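Local coordinates for putative membrane transport protein (Vibrio parahaemolyticus RIMD 2210633, PDB 3CK6) that probably acts as a zinc–proton symporter of the CorA metal ion transporter family, its cytoplasmic domain forming a funnel-shaped homopentamer, at residues Arg188-Gln191 / Tyr192-Asp196; Asn218-Arg221 / Ile222-Ile226; Leu137-Gln140 / Ile141-Leu145; Asn146-Ile149 / Asp150-Leu153. The protein carries 1 engineered substitution. All coordinates share one frame; numbering follows the deposited sequence.

Contact 1 of 4, residues Arg188-Gln191 / Tyr192-Asp196; sequences RPQQ and YAIRD
Tyr-192 lies alongside Arg-188, one turn earlier in the alpha-helix 173-199, and the two side chains point the same way. One face of the phenol ring receives the carbonyl of Arg-188, whose O is 3.5 Å from Tyr-192 CD1. Arg-188 CG runs along the same ring, 3.8 Å from Tyr-192 CE1, while the guanidinium stands almost perpendicular to it, the planes 86° apart. The first torsion of Tyr-192 (chi1 -50°) is what folds the ring back over the preceding turn. On another side of the helix Ile-194 CD1 approaches Gln-190 CG at 4.0 Å, two side chains meeting at a slant.

The backbone beneath shows how a proline sits within a helix. Pro-189 has no N-H to give to the turn before, and the helix kinks there; its carbonyl still accepts from Ala-193 N. One residue back, the bond from Tyr-192 N to Arg-188 O is weak. Farther out, the Gln-190 amide reaches strand 77-83, where OE1 accepts from Arg-82 N, and Pro-189 packs on Glu-224 of a neighbouring subunit. At the far end Arg-195 grips Asp-196 side-on in a salt bridge: NE and NH2 both donate to the single oxygen OD1, from the same face of the carboxylate, with Arg-195 NH2 3.0 Å from Asp-196 OD1.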
ATOM      1  N   ARG E 188       7.537 -12.576   6.898  1.00 32.03           N
ATOM      2  CA  ARG E 188       7.266 -11.162   6.632  1.00 32.56           C
ATOM      3  C   ARG E 188       7.738 -10.241   7.799  1.00 31.68           C
ATOM      4  O   ARG E 188       8.576  -9.352   7.582  1.00 31.50           O
ATOM      5  CB  ARG E 188       5.784 -10.971   6.271  1.00 33.42           C
ATOM      6  CG  ARG E 188       5.433  -9.612   5.681  1.00 39.15           C
ATOM      7  CD  ARG E 188       4.242  -9.742   4.716  1.00 47.33           C
ATOM      8  NE  ARG E 188       4.510  -9.069   3.437  1.00 52.05           N
ATOM      9  CZ  ARG E 188       5.035  -9.657   2.359  1.00 55.29           C
ATOM     10  NH1 ARG E 188       5.249  -8.940   1.259  1.00 56.70           N
ATOM     11  NH2 ARG E 188       5.352 -10.956   2.370  1.00 55.59           N
ATOM     12  N   PRO E 189       7.246 -10.466   9.048  1.00 30.31           N
ATOM     13  CA  PRO E 189       7.793  -9.708  10.201  1.00 29.69           C
ATOM     14  C   PRO E 189       9.313  -9.800  10.397  1.00 28.76           C
ATOM     15  O   PRO E 189       9.926  -8.820  10.847  1.00 29.07           O
ATOM     16  CB  PRO E 189       7.114 -10.366  11.412  1.00 29.28           C
ATOM     17  CG  PRO E 189       5.918 -10.976  10.909  1.00 30.07           C
ATOM     18  CD  PRO E 189       6.146 -11.359   9.465  1.00 30.33           C
ATOM     19  N   GLN E 190       9.909 -10.957  10.088  1.00 28.03           N
ATOM     20  CA  GLN E 190      11.363 -11.151  10.217  1.00 27.77           C
ATOM     21  C   GLN E 190      12.116 -10.180   9.329  1.00 27.61           C
ATOM     22  O   GLN E 190      13.157  -9.643   9.716  1.00 27.80           O
ATOM     23  CB  GLN E 190      11.744 -12.579   9.825  1.00 29.02           C
ATOM     24  CG  GLN E 190      13.185 -13.010  10.185  1.00 28.40           C
ATOM     25  CD  GLN E 190      13.175 -14.269  11.052  1.00 31.04           C
ATOM     26  OE1 GLN E 190      12.324 -14.391  11.936  1.00 28.80           O
ATOM     27  NE2 GLN E 190      14.076 -15.225  10.776  1.00 29.84           N
ATOM     28  N   GLN E 191      11.604  -9.977   8.124  1.00 27.85           N
ATOM     29  CA  GLN E 191      12.185  -8.989   7.212  1.00 27.61           C
ATOM     30  C   GLN E 191      12.196  -7.595   7.846  1.00 27.74           C
ATOM     31  O   GLN E 191      13.208  -6.900   7.793  1.00 26.25           O
ATOM     32  CB  GLN E 191      11.431  -8.970   5.878  1.00 28.36           C
ATOM     33  CG  GLN E 191      12.111  -8.082   4.805  1.00 28.00           C
ATOM     34  CD  GLN E 191      11.278  -7.979   3.537  1.00 28.90           C
ATOM     35  OE1 GLN E 191      10.779  -8.971   3.023  1.00 31.45           O
ATOM     36  NE2 GLN E 191      11.103  -6.766   3.054  1.00 32.66           N
ATOM     37  N   TYR E 192      11.064  -7.190   8.420  1.00 28.22           N
ATOM     38  CA  TYR E 192      10.961  -5.891   9.054  1.00 29.54           C
ATOM     39  C   TYR E 192      11.830  -5.768  10.317  1.00 28.83           C
ATOM     40  O   TYR E 192      12.357  -4.694  10.573  1.00 29.05           O
ATOM     41  CB  TYR E 192       9.514  -5.486   9.325  1.00 31.60           C
ATOM     42  CG  TYR E 192       8.588  -5.617   8.120  1.00 36.32           C
ATOM     43  CD1 TYR E 192       7.307  -6.157   8.270  1.00 39.49           C
ATOM     44  CD2 TYR E 192       9.002  -5.238   6.831  1.00 39.55           C
ATOM     45  CE1 TYR E 192       6.448  -6.299   7.179  1.00 41.52           C
ATOM     46  CE2 TYR E 192       8.139  -5.385   5.716  1.00 41.00           C
ATOM     47  CZ  TYR E 192       6.867  -5.914   5.915  1.00 40.04           C
ATOM     48  OH  TYR E 192       5.992  -6.077   4.854  1.00 42.36           O
ATOM     49  N   ALA E 193      11.975  -6.861  11.075  1.00 27.83           N
ATOM     50  CA  ALA E 193      12.797  -6.904  12.285  1.00 27.69           C
ATOM     51  C   ALA E 193      14.267  -6.662  11.924  1.00 27.24           C
ATOM     52  O   ALA E 193      14.955  -5.856  12.565  1.00 26.75           O
ATOM     53  CB  ALA E 193      12.632  -8.247  13.019  1.00 27.70           C
ATOM     54  N   ILE E 194      14.717  -7.311  10.854  1.00 27.05           N
ATOM     55  CA  ILE E 194      16.078  -7.120  10.364  1.00 26.87           C
ATOM     56  C   ILE E 194      16.285  -5.697   9.819  1.00 27.85           C
ATOM     57  O   ILE E 194      17.328  -5.071  10.065  1.00 27.09           O
ATOM     58  CB  ILE E 194      16.480  -8.240   9.341  1.00 26.61           C
ATOM     59  CG1 ILE E 194      16.525  -9.602  10.061  1.00 25.38           C
ATOM     60  CG2 ILE E 194      17.865  -7.886   8.647  1.00 26.17           C
ATOM     61  CD1 ILE E 194      16.405 -10.855   9.143  1.00 27.86           C
ATOM     62  N   ARG E 195      15.300  -5.172   9.089  1.00 28.39           N
ATOM     63  CA  ARG E 195      15.371  -3.778   8.642  1.00 29.17           C
ATOM     64  C   ARG E 195      15.523  -2.846   9.841  1.00 29.33           C
ATOM     65  O   ARG E 195      16.399  -1.974   9.847  1.00 29.00           O
ATOM     66  CB  ARG E 195      14.129  -3.371   7.852  1.00 29.73           C
ATOM     67  CG  ARG E 195      14.221  -1.949   7.248  1.00 32.94           C
ATOM     68  CD  ARG E 195      12.845  -1.432   6.908  1.00 38.51           C
ATOM     69  NE  ARG E 195      11.997  -1.389   8.100  1.00 42.63           N
ATOM     70  CZ  ARG E 195      10.678  -1.559   8.090  1.00 44.33           C
ATOM     71  NH1 ARG E 195      10.037  -1.771   6.948  1.00 46.93           N
ATOM     72  NH2 ARG E 195       9.993  -1.515   9.225  1.00 42.36           N
ATOM     73  N   ASP E 196      14.666  -3.064  10.842  1.00 29.28           N
ATOM     74  CA  ASP E 196      14.642  -2.256  12.043  1.00 29.96           C
ATOM     75  C   ASP E 196      15.951  -2.339  12.802  1.00 29.66           C
ATOM     76  O   ASP E 196      16.435  -1.334  13.274  1.00 29.18           O
ATOM     77  CB  ASP E 196      13.472  -2.646  12.951  1.00 29.30           C
ATOM     78  CG  ASP E 196      12.128  -2.208  12.395  1.00 31.69           C
ATOM     79  OD1 ASP E 196      12.088  -1.484  11.370  1.00 32.78           O
ATOM     80  OD2 ASP E 196      11.100  -2.593  12.979  1.00 32.75           O
TER

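Contact 2 of 4, residues Asn218-Arg221 / Ile222-Ile226; sequences NITR and INETI
Asn-218 O accepts from Ile-222 N, the first of five successive i to i+4 backbone bonds that carry helix 209-246 through residues 218-226. The carbonyl of Ile-219 has two donors. Asn-223 N meets it at 3.0 Å in the regular helical bond, and Asn-223 ND2 adds a longer one, 3.3 Å from Ile-219 O, reaching it from well above the carbonyl plane (52° out). ND2 also donates to Ile-187 O of helix 173-199, so the one nitrogen serves both its own helix and its neighbour.

Side chains one turn apart run in step. Thr-220 and Glu-224 lie side by side, with Thr-220 CG2 3.9 Å from Glu-224 OE2; the carboxylate has its stronger partner elsewhere, a salt bridge from OE1 to Arg-66 of another neighbouring subunit. Arg-221 extends through CG (chi1 170°) and then bends at chi3, which brings NH2 within 4.2 Å of Ile-222 CG1. A water in the plane of the guanidinium accepts from Arg-221 NH2 at 2.9 Å and is 2.6 Å from Thr-225 OG1, linking the two residues. NH1 of the same arginine makes a salt bridge with Asp-150 of helix 134-161, and Thr-225 OG1 is hydrogen-bonded to Arg-185 of the same subunit as Arg-66. Polar side chains thus join this helix to its own bundle and across the subunit boundary, as befits a long helix of the funnel-shaped CorA-family pentamer.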
ATOM      1  N   ASN E 218      18.824 -11.186   1.659  1.00 25.95           N
ATOM      2  CA  ASN E 218      18.418 -12.603   1.716  1.00 26.07           C
ATOM      3  C   ASN E 218      17.013 -12.862   2.258  1.00 26.32           C
ATOM      4  O   ASN E 218      16.289 -13.695   1.706  1.00 25.21           O
ATOM      5  CB  ASN E 218      19.456 -13.451   2.462  1.00 26.47           C
ATOM      6  CG  ASN E 218      20.738 -13.628   1.655  1.00 27.77           C
ATOM      7  OD1 ASN E 218      20.706 -13.547   0.439  1.00 29.10           O
ATOM      8  ND2 ASN E 218      21.873 -13.823   2.332  1.00 29.70           N
ATOM      9  N   ILE E 219      16.636 -12.196   3.349  1.00 26.34           N
ATOM     10  CA  ILE E 219      15.276 -12.397   3.908  1.00 26.53           C
ATOM     11  C   ILE E 219      14.220 -11.825   2.938  1.00 26.20           C
ATOM     12  O   ILE E 219      13.180 -12.422   2.753  1.00 25.29           O
ATOM     13  CB  ILE E 219      15.100 -11.855   5.357  1.00 26.32           C
ATOM     14  CG1 ILE E 219      13.700 -12.208   5.924  1.00 29.07           C
ATOM     15  CG2 ILE E 219      15.339 -10.374   5.429  1.00 27.90           C
ATOM     16  CD1 ILE E 219      13.554 -13.682   6.281  1.00 33.26           C
ATOM     17  N   THR E 220      14.542 -10.700   2.288  1.00 26.21           N
ATOM     18  CA  THR E 220      13.656 -10.102   1.278  1.00 25.91           C
ATOM     19  C   THR E 220      13.457 -11.086   0.129  1.00 26.20           C
ATOM     20  O   THR E 220      12.319 -11.343  -0.267  1.00 26.79           O
ATOM     21  CB  THR E 220      14.221  -8.771   0.760  1.00 25.29           C
ATOM     22  OG1 THR E 220      14.416  -7.900   1.873  1.00 26.93           O
ATOM     23  CG2 THR E 220      13.271  -8.099  -0.253  1.00 25.17           C
ATOM     24  N   ARG E 221      14.558 -11.656  -0.369  1.00 25.50           N
ATOM     25  CA  ARG E 221      14.486 -12.711  -1.396  1.00 25.90           C
ATOM     26  C   ARG E 221      13.587 -13.876  -0.959  1.00 25.10           C
ATOM     27  O   ARG E 221      12.746 -14.349  -1.744  1.00 24.45           O
ATOM     28  CB  ARG E 221      15.876 -13.226  -1.784  1.00 25.85           C
ATOM     29  CG  ARG E 221      15.817 -14.513  -2.696  1.00 26.11           C
ATOM     30  CD  ARG E 221      17.274 -14.961  -3.046  1.00 27.42           C
ATOM     31  NE  ARG E 221      18.048 -15.243  -1.837  1.00 29.42           N
ATOM     32  CZ  ARG E 221      17.856 -16.287  -1.027  1.00 31.13           C
ATOM     33  NH1 ARG E 221      18.612 -16.425   0.055  1.00 31.67           N
ATOM     34  NH2 ARG E 221      16.912 -17.190  -1.281  1.00 30.06           N
ATOM     35  N   ILE E 222      13.770 -14.346   0.282  1.00 25.02           N
ATOM     36  CA  ILE E 222      12.904 -15.402   0.836  1.00 24.85           C
ATOM     37  C   ILE E 222      11.417 -15.048   0.737  1.00 25.44           C
ATOM     38  O   ILE E 222      10.616 -15.860   0.212  1.00 24.46           O
ATOM     39  CB  ILE E 222      13.343 -15.824   2.272  1.00 24.63           C
ATOM     40  CG1 ILE E 222      14.745 -16.473   2.208  1.00 24.72           C
ATOM     41  CG2 ILE E 222      12.256 -16.706   2.974  1.00 25.93           C
ATOM     42  CD1 ILE E 222      15.380 -16.781   3.568  1.00 25.86           C
ATOM     43  N   ASN E 223      11.050 -13.852   1.202  1.00 25.07           N
ATOM     44  CA  ASN E 223       9.658 -13.376   1.140  1.00 25.89           C
ATOM     45  C   ASN E 223       9.111 -13.342  -0.284  1.00 25.66           C
ATOM     46  O   ASN E 223       7.991 -13.776  -0.519  1.00 25.59           O
ATOM     47  CB  ASN E 223       9.492 -12.002   1.807  1.00 26.37           C
ATOM     48  CG  ASN E 223       9.254 -12.107   3.296  1.00 27.79           C
ATOM     49  OD1 ASN E 223       8.188 -12.526   3.730  1.00 31.96           O
ATOM     50  ND2 ASN E 223      10.259 -11.757   4.093  1.00 27.09           N
ATOM     51  N   GLU E 224       9.905 -12.859  -1.228  1.00 24.85           N
ATOM     52  CA  GLU E 224       9.499 -12.864  -2.634  1.00 25.13           C
ATOM     53  C   GLU E 224       9.322 -14.258  -3.211  1.00 25.14           C
ATOM     54  O   GLU E 224       8.435 -14.471  -4.012  1.00 25.71           O
ATOM     55  CB  GLU E 224      10.456 -12.058  -3.498  1.00 24.49           C
ATOM     56  CG  GLU E 224      10.483 -10.587  -3.064  1.00 24.97           C
ATOM     57  CD  GLU E 224      11.586  -9.758  -3.702  1.00 25.86           C
ATOM     58  OE1 GLU E 224      12.590 -10.304  -4.254  1.00 27.94           O
ATOM     59  OE2 GLU E 224      11.438  -8.517  -3.628  1.00 24.99           O
ATOM     60  N   THR E 225      10.184 -15.187  -2.810  1.00 25.52           N
ATOM     61  CA  THR E 225      10.103 -16.574  -3.254  1.00 25.33           C
ATOM     62  C   THR E 225       8.822 -17.242  -2.749  1.00 25.52           C
ATOM     63  O   THR E 225       8.133 -17.944  -3.508  1.00 24.85           O
ATOM     64  CB  THR E 225      11.349 -17.370  -2.818  1.00 25.41           C
ATOM     65  OG1 THR E 225      12.438 -16.982  -3.648  1.00 24.79           O
ATOM     66  CG2 THR E 225      11.117 -18.863  -3.049  1.00 24.03           C
ATOM     67  N   ILE E 226       8.519 -17.023  -1.473  1.00 25.80           N
ATOM     68  CA  ILE E 226       7.257 -17.481  -0.875  1.00 27.14           C
ATOM     69  C   ILE E 226       6.043 -16.992  -1.676  1.00 27.23           C
ATOM     70  O   ILE E 226       5.154 -17.780  -1.983  1.00 27.53           O
ATOM     71  CB  ILE E 226       7.154 -17.075   0.620  1.00 27.11           C
ATOM     72  CG1 ILE E 226       8.145 -17.900   1.445  1.00 26.96           C
ATOM     73  CG2 ILE E 226       5.701 -17.295   1.171  1.00 27.19           C
ATOM     74  CD1 ILE E 226       8.153 -17.555   2.880  1.00 30.74           C
TER
HETATM   75  O   HOH W   1      14.894 -17.758  -3.232  1.00 36.42           O

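Contact 3 of 4, residues Leu137-Gln140 / Ile141-Leu145; sequences LLNQ and IIEGL
Leu-137 and Leu-138 each meet an isoleucine one turn on, Ile-141 and Ile-142, and these two pairs form the close-packed part of the contact. Leu-137 CG lies 4.1 Å from Ile-141 CD1, and the same separation recurs between Leu-138 CG and Ile-142 CD1; in both pairs the side chains slant across each other. With chi1 at -68°, Ile-142 carries CG1 back to the leucine's carbonyl, 3.4 Å from Leu-138 O, and Ile-141 does likewise. Beyond residues 137-145, Phe-77 and Leu-79 of strand 77-83 pack on Leu-138, Leu-81 packs on Ile-142, and Ile-121 of helix 116-126 lies against Leu-137 and Ile-141.

The solvent side, by contrast, holds the partly exposed Gln-140, Glu-143 and Gly-144. Here the ends of Glu-143 and the buried Asn-139 meet through a water, which accepts from Asn-139 ND2 at 3.0 Å and donates to Glu-143 OE2 at 2.7 Å. Their flat groups are nearly parallel, 11° apart, and the direct touch is Asn-139 ND2 on Glu-143 CG, at 3.6 Å. Their other oxygens bond to further residues of the chain: Asn-139 OD1 accepts from Arg-208, and Glu-143 OE1 from Asn-218 and Asn-146. Aliphatic residues set between strand 77-83, helix 116-126 and Tyr-212 of helix 209-246, with polar ones linked to Arg-208 and helix 209-246, mark a helix packed against the sheet of an alpha/beta domain.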
ATOM      1  N   LEU E 137      28.771 -12.892  15.564  1.00 26.40           N
ATOM      2  CA  LEU E 137      27.868 -13.910  16.082  1.00 26.74           C
ATOM      3  C   LEU E 137      26.414 -13.666  15.684  1.00 26.09           C
ATOM      4  O   LEU E 137      25.727 -14.578  15.205  1.00 26.21           O
ATOM      5  CB  LEU E 137      28.002 -13.999  17.611  1.00 26.76           C
ATOM      6  CG  LEU E 137      26.989 -14.921  18.309  1.00 27.32           C
ATOM      7  CD1 LEU E 137      27.176 -16.371  17.839  1.00 27.08           C
ATOM      8  CD2 LEU E 137      27.140 -14.814  19.801  1.00 26.00           C
ATOM      9  N   LEU E 138      25.932 -12.450  15.918  1.00 26.08           N
ATOM     10  CA  LEU E 138      24.518 -12.144  15.665  1.00 27.09           C
ATOM     11  C   LEU E 138      24.219 -12.213  14.164  1.00 26.73           C
ATOM     12  O   LEU E 138      23.174 -12.701  13.749  1.00 27.75           O
ATOM     13  CB  LEU E 138      24.187 -10.764  16.224  1.00 26.55           C
ATOM     14  CG  LEU E 138      22.776 -10.232  15.975  1.00 28.01           C
ATOM     15  CD1 LEU E 138      21.744 -11.212  16.510  1.00 25.68           C
ATOM     16  CD2 LEU E 138      22.595  -8.847  16.594  1.00 28.12           C
ATOM     17  N   ASN E 139      25.163 -11.724  13.359  1.00 27.07           N
ATOM     18  CA  ASN E 139      25.099 -11.849  11.896  1.00 27.00           C
ATOM     19  C   ASN E 139      24.970 -13.302  11.464  1.00 26.55           C
ATOM     20  O   ASN E 139      24.135 -13.637  10.618  1.00 27.01           O
ATOM     21  CB  ASN E 139      26.355 -11.187  11.295  1.00 25.74           C
ATOM     22  CG  ASN E 139      26.225 -10.872   9.792  1.00 28.30           C
ATOM     23  OD1 ASN E 139      27.037 -10.106   9.270  1.00 29.08           O
ATOM     24  ND2 ASN E 139      25.241 -11.479   9.089  1.00 24.92           N
ATOM     25  N   GLN E 140      25.769 -14.180  12.065  1.00 27.14           N
ATOM     26  CA  GLN E 140      25.703 -15.615  11.743  1.00 27.42           C
ATOM     27  C   GLN E 140      24.398 -16.269  12.189  1.00 27.21           C
ATOM     28  O   GLN E 140      23.895 -17.157  11.510  1.00 27.41           O
ATOM     29  CB  GLN E 140      26.885 -16.366  12.340  1.00 27.01           C
ATOM     30  CG  GLN E 140      28.218 -16.082  11.638  1.00 29.01           C
ATOM     31  CD  GLN E 140      29.317 -17.050  12.047  1.00 29.01           C
ATOM     32  OE1 GLN E 140      29.060 -18.075  12.695  1.00 33.51           O
ATOM     33  NE2 GLN E 140      30.559 -16.722  11.687  1.00 28.44           N
ATOM     34  N   ILE E 141      23.848 -15.844  13.319  1.00 27.41           N
ATOM     35  CA  ILE E 141      22.531 -16.346  13.749  1.00 28.17           C
ATOM     36  C   ILE E 141      21.454 -15.991  12.708  1.00 28.24           C
ATOM     37  O   ILE E 141      20.695 -16.865  12.253  1.00 27.93           O
ATOM     38  CB  ILE E 141      22.129 -15.820  15.160  1.00 28.73           C
ATOM     39  CG1 ILE E 141      23.102 -16.352  16.230  1.00 29.67           C
ATOM     40  CG2 ILE E 141      20.651 -16.221  15.504  1.00 27.70           C
ATOM     41  CD1 ILE E 141      22.996 -15.634  17.601  1.00 28.72           C
ATOM     42  N   ILE E 142      21.411 -14.715  12.321  1.00 28.59           N
ATOM     43  CA  ILE E 142      20.445 -14.219  11.339  1.00 29.05           C
ATOM     44  C   ILE E 142      20.608 -14.974  10.007  1.00 29.07           C
ATOM     45  O   ILE E 142      19.644 -15.552   9.489  1.00 28.22           O
ATOM     46  CB  ILE E 142      20.545 -12.660  11.187  1.00 29.23           C
ATOM     47  CG1 ILE E 142      20.072 -11.965  12.466  1.00 29.66           C
ATOM     48  CG2 ILE E 142      19.739 -12.166  10.002  1.00 30.35           C
ATOM     49  CD1 ILE E 142      20.541 -10.529  12.599  1.00 29.04           C
ATOM     50  N   GLU E 143      21.831 -15.008   9.466  1.00 29.10           N
ATOM     51  CA  GLU E 143      22.068 -15.715   8.210  1.00 29.61           C
ATOM     52  C   GLU E 143      21.876 -17.237   8.323  1.00 29.31           C
ATOM     53  O   GLU E 143      21.442 -17.883   7.362  1.00 28.50           O
ATOM     54  CB  GLU E 143      23.449 -15.402   7.628  1.00 30.08           C
ATOM     55  CG  GLU E 143      23.586 -13.975   7.098  1.00 33.57           C
ATOM     56  CD  GLU E 143      23.031 -13.787   5.670  1.00 39.27           C
ATOM     57  OE1 GLU E 143      21.916 -14.284   5.364  1.00 38.91           O
ATOM     58  OE2 GLU E 143      23.714 -13.110   4.849  1.00 41.11           O
ATOM     59  N   GLY E 144      22.220 -17.809   9.475  1.00 28.73           N
ATOM     60  CA  GLY E 144      22.024 -19.247   9.677  1.00 28.31           C
ATOM     61  C   GLY E 144      20.545 -19.611   9.573  1.00 28.12           C
ATOM     62  O   GLY E 144      20.185 -20.564   8.889  1.00 26.91           O
ATOM     63  N   LEU E 145      19.703 -18.840  10.269  1.00 29.16           N
ATOM     64  CA  LEU E 145      18.243 -18.989  10.226  1.00 30.03           C
ATOM     65  C   LEU E 145      17.679 -18.831   8.801  1.00 30.55           C
ATOM     66  O   LEU E 145      16.850 -19.645   8.379  1.00 30.43           O
ATOM     67  CB  LEU E 145      17.568 -18.026  11.212  1.00 30.57           C
ATOM     68  CG  LEU E 145      17.761 -18.277  12.717  1.00 30.24           C
ATOM     69  CD1 LEU E 145      17.196 -17.119  13.531  1.00 29.95           C
ATOM     70  CD2 LEU E 145      17.146 -19.596  13.149  1.00 31.16           C
TER
HETATM   71  O   HOH W   2      25.501 -11.562   6.081  1.00 28.45           O

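Contact 4 of 4, residues Asn146-Ile149 / Asp150-Leu153; sequences NGKI and DLYL
Asp-150 approaches residues 146-149 through its CB, 3.4 Å from Gly-147 O. The backbone N of Asp-150 donates to the carbonyl of Asn-146. Its carboxylate is committed elsewhere: OD2 takes a salt bridge from Arg-221 of helix 209-246.

Leu-151, the exposed residue of the group, runs alongside Lys-148 with its end pointing the same way, and CD1 rests 3.9 Å from Lys-148 CD. The lysine chain bends early, at chi2 (-56°), then runs extended, so it is the aliphatic stem that meets the leucine; its NZ goes on to a salt bridge with Glu-120.

Tyr-152 has its CB 3.6 Å from Ile-149 O but carries its ring away from residues 146-149, with CG anti to the backbone N (chi1 177°), to pack near Ile-183 and Pro-92.

Leu-153 comes last. Its N donates to Ile-149 O at 2.8 Å, and its CD1 meets Ile-149 CG2 at 4.0 Å, the two aliphatic chains side by side. Ile-187 lies against Ile-149, and Leu-180 and Ile-222 against Leu-153. With Asp-150 salt-bridged into helix 209-246 and Lys-148 to helix 116-126, this is a helix packed in a bundle, antiparallel to helix 173-199 and roughly parallel to helix 209-246.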
ATOM      1  N   ASN E 146      18.145 -17.811   8.059  1.00 30.64           N
ATOM      2  CA  ASN E 146      17.840 -17.664   6.615  1.00 31.09           C
ATOM      3  C   ASN E 146      18.197 -18.908   5.808  1.00 30.70           C
ATOM      4  O   ASN E 146      17.361 -19.424   5.056  1.00 30.09           O
ATOM      5  CB  ASN E 146      18.621 -16.485   5.990  1.00 31.93           C
ATOM      6  CG  ASN E 146      18.046 -15.129   6.343  1.00 34.20           C
ATOM      7  OD1 ASN E 146      16.903 -15.039   6.809  1.00 40.47           O
ATOM      8  ND2 ASN E 146      18.834 -14.046   6.097  1.00 37.93           N
ATOM      9  N   GLY E 147      19.457 -19.343   5.933  1.00 29.84           N
ATOM     10  CA  GLY E 147      19.962 -20.538   5.253  1.00 28.73           C
ATOM     11  C   GLY E 147      19.069 -21.764   5.442  1.00 28.28           C
ATOM     12  O   GLY E 147      18.760 -22.477   4.484  1.00 27.44           O
ATOM     13  N   LYS E 148      18.654 -22.023   6.676  1.00 28.15           N
ATOM     14  CA  LYS E 148      17.755 -23.169   6.925  1.00 27.97           C
ATOM     15  C   LYS E 148      16.337 -22.994   6.374  1.00 28.49           C
ATOM     16  O   LYS E 148      15.707 -23.975   5.966  1.00 27.67           O
ATOM     17  CB  LYS E 148      17.737 -23.545   8.420  1.00 28.13           C
ATOM     18  CG  LYS E 148      19.132 -23.851   9.002  1.00 28.50           C
ATOM     19  CD  LYS E 148      19.839 -24.956   8.233  1.00 30.78           C
ATOM     20  CE  LYS E 148      21.205 -25.246   8.822  1.00 33.15           C
ATOM     21  NZ  LYS E 148      21.875 -26.410   8.148  1.00 36.17           N
ATOM     22  N   ILE E 149      15.836 -21.757   6.359  1.00 29.68           N
ATOM     23  CA  ILE E 149      14.540 -21.477   5.723  1.00 29.94           C
ATOM     24  C   ILE E 149      14.645 -21.738   4.215  1.00 30.47           C
ATOM     25  O   ILE E 149      13.768 -22.401   3.630  1.00 30.70           O
ATOM     26  CB  ILE E 149      14.035 -20.034   5.991  1.00 30.44           C
ATOM     27  CG1 ILE E 149      13.657 -19.860   7.473  1.00 28.40           C
ATOM     28  CG2 ILE E 149      12.814 -19.738   5.110  1.00 30.50           C
ATOM     29  CD1 ILE E 149      13.505 -18.405   7.940  1.00 30.72           C
ATOM     30  N   ASP E 150      15.726 -21.256   3.593  1.00 31.16           N
ATOM     31  CA  ASP E 150      15.988 -21.568   2.185  1.00 31.71           C
ATOM     32  C   ASP E 150      15.953 -23.069   1.925  1.00 31.28           C
ATOM     33  O   ASP E 150      15.321 -23.500   0.973  1.00 31.10           O
ATOM     34  CB  ASP E 150      17.341 -21.010   1.720  1.00 32.36           C
ATOM     35  CG  ASP E 150      17.238 -19.592   1.171  1.00 35.27           C
ATOM     36  OD1 ASP E 150      16.195 -19.264   0.564  1.00 37.82           O
ATOM     37  OD2 ASP E 150      18.215 -18.805   1.334  1.00 37.52           O
ATOM     38  N   LEU E 151      16.630 -23.857   2.767  1.00 31.14           N
ATOM     39  CA  LEU E 151      16.695 -25.311   2.581  1.00 31.32           C
ATOM     40  C   LEU E 151      15.307 -25.923   2.630  1.00 31.12           C
ATOM     41  O   LEU E 151      14.987 -26.783   1.808  1.00 30.81           O
ATOM     42  CB  LEU E 151      17.614 -26.005   3.610  1.00 31.28           C
ATOM     43  CG  LEU E 151      19.119 -26.058   3.296  1.00 33.33           C
ATOM     44  CD1 LEU E 151      19.957 -26.271   4.560  1.00 33.00           C
ATOM     45  CD2 LEU E 151      19.473 -27.122   2.218  1.00 32.73           C
ATOM     46  N   TYR E 152      14.484 -25.473   3.579  1.00 30.62           N
ATOM     47  CA  TYR E 152      13.102 -25.941   3.653  1.00 31.01           C
ATOM     48  C   TYR E 152      12.294 -25.536   2.417  1.00 30.83           C
ATOM     49  O   TYR E 152      11.560 -26.351   1.853  1.00 29.45           O
ATOM     50  CB  TYR E 152      12.416 -25.471   4.939  1.00 31.56           C
ATOM     51  CG  TYR E 152      10.958 -25.857   5.038  1.00 32.34           C
ATOM     52  CD1 TYR E 152      10.571 -27.192   5.170  1.00 31.74           C
ATOM     53  CD2 TYR E 152       9.961 -24.883   5.009  1.00 32.84           C
ATOM     54  CE1 TYR E 152       9.224 -27.534   5.256  1.00 33.07           C
ATOM     55  CE2 TYR E 152       8.617 -25.221   5.105  1.00 33.46           C
ATOM     56  CZ  TYR E 152       8.258 -26.536   5.226  1.00 32.79           C
ATOM     57  OH  TYR E 152       6.918 -26.856   5.317  1.00 36.07           O
ATOM     58  N   LEU E 153      12.433 -24.282   2.002  1.00 30.37           N
ATOM     59  CA  LEU E 153      11.738 -23.802   0.810  1.00 30.70           C
ATOM     60  C   LEU E 153      12.056 -24.635  -0.427  1.00 30.42           C
ATOM     61  O   LEU E 153      11.186 -24.822  -1.270  1.00 30.70           O
ATOM     62  CB  LEU E 153      11.990 -22.314   0.552  1.00 30.43           C
ATOM     63  CG  LEU E 153      11.183 -21.377   1.456  1.00 31.59           C
ATOM     64  CD1 LEU E 153      11.592 -19.911   1.254  1.00 29.71           C
ATOM     65  CD2 LEU E 153       9.655 -21.586   1.288  1.00 32.53           C
TER

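In the fold
From the N terminus, contact 3 comes first and contact 4 follows directly on the same helix, 134-161; contact 1 lies on helix 173-199 and contact 2 on helix 209-246. Each is a local turn-to-turn contact that closes no long loop, and the four run in series with none nested or crossed. Space ties them together instead. Contacts 1 and 2 each touch all the others: Ile-219 packs against Gln-191, Ile-194 CD1 lies 3.7 Å from Ile-142 CG2 of contact 3, and polar links run from contact 2 to contacts 3 and 4. The three helices are thus joined pairwise, with strand 77-83 beside contacts 1 and 3 and neighbouring subunits against contacts 1 and 2.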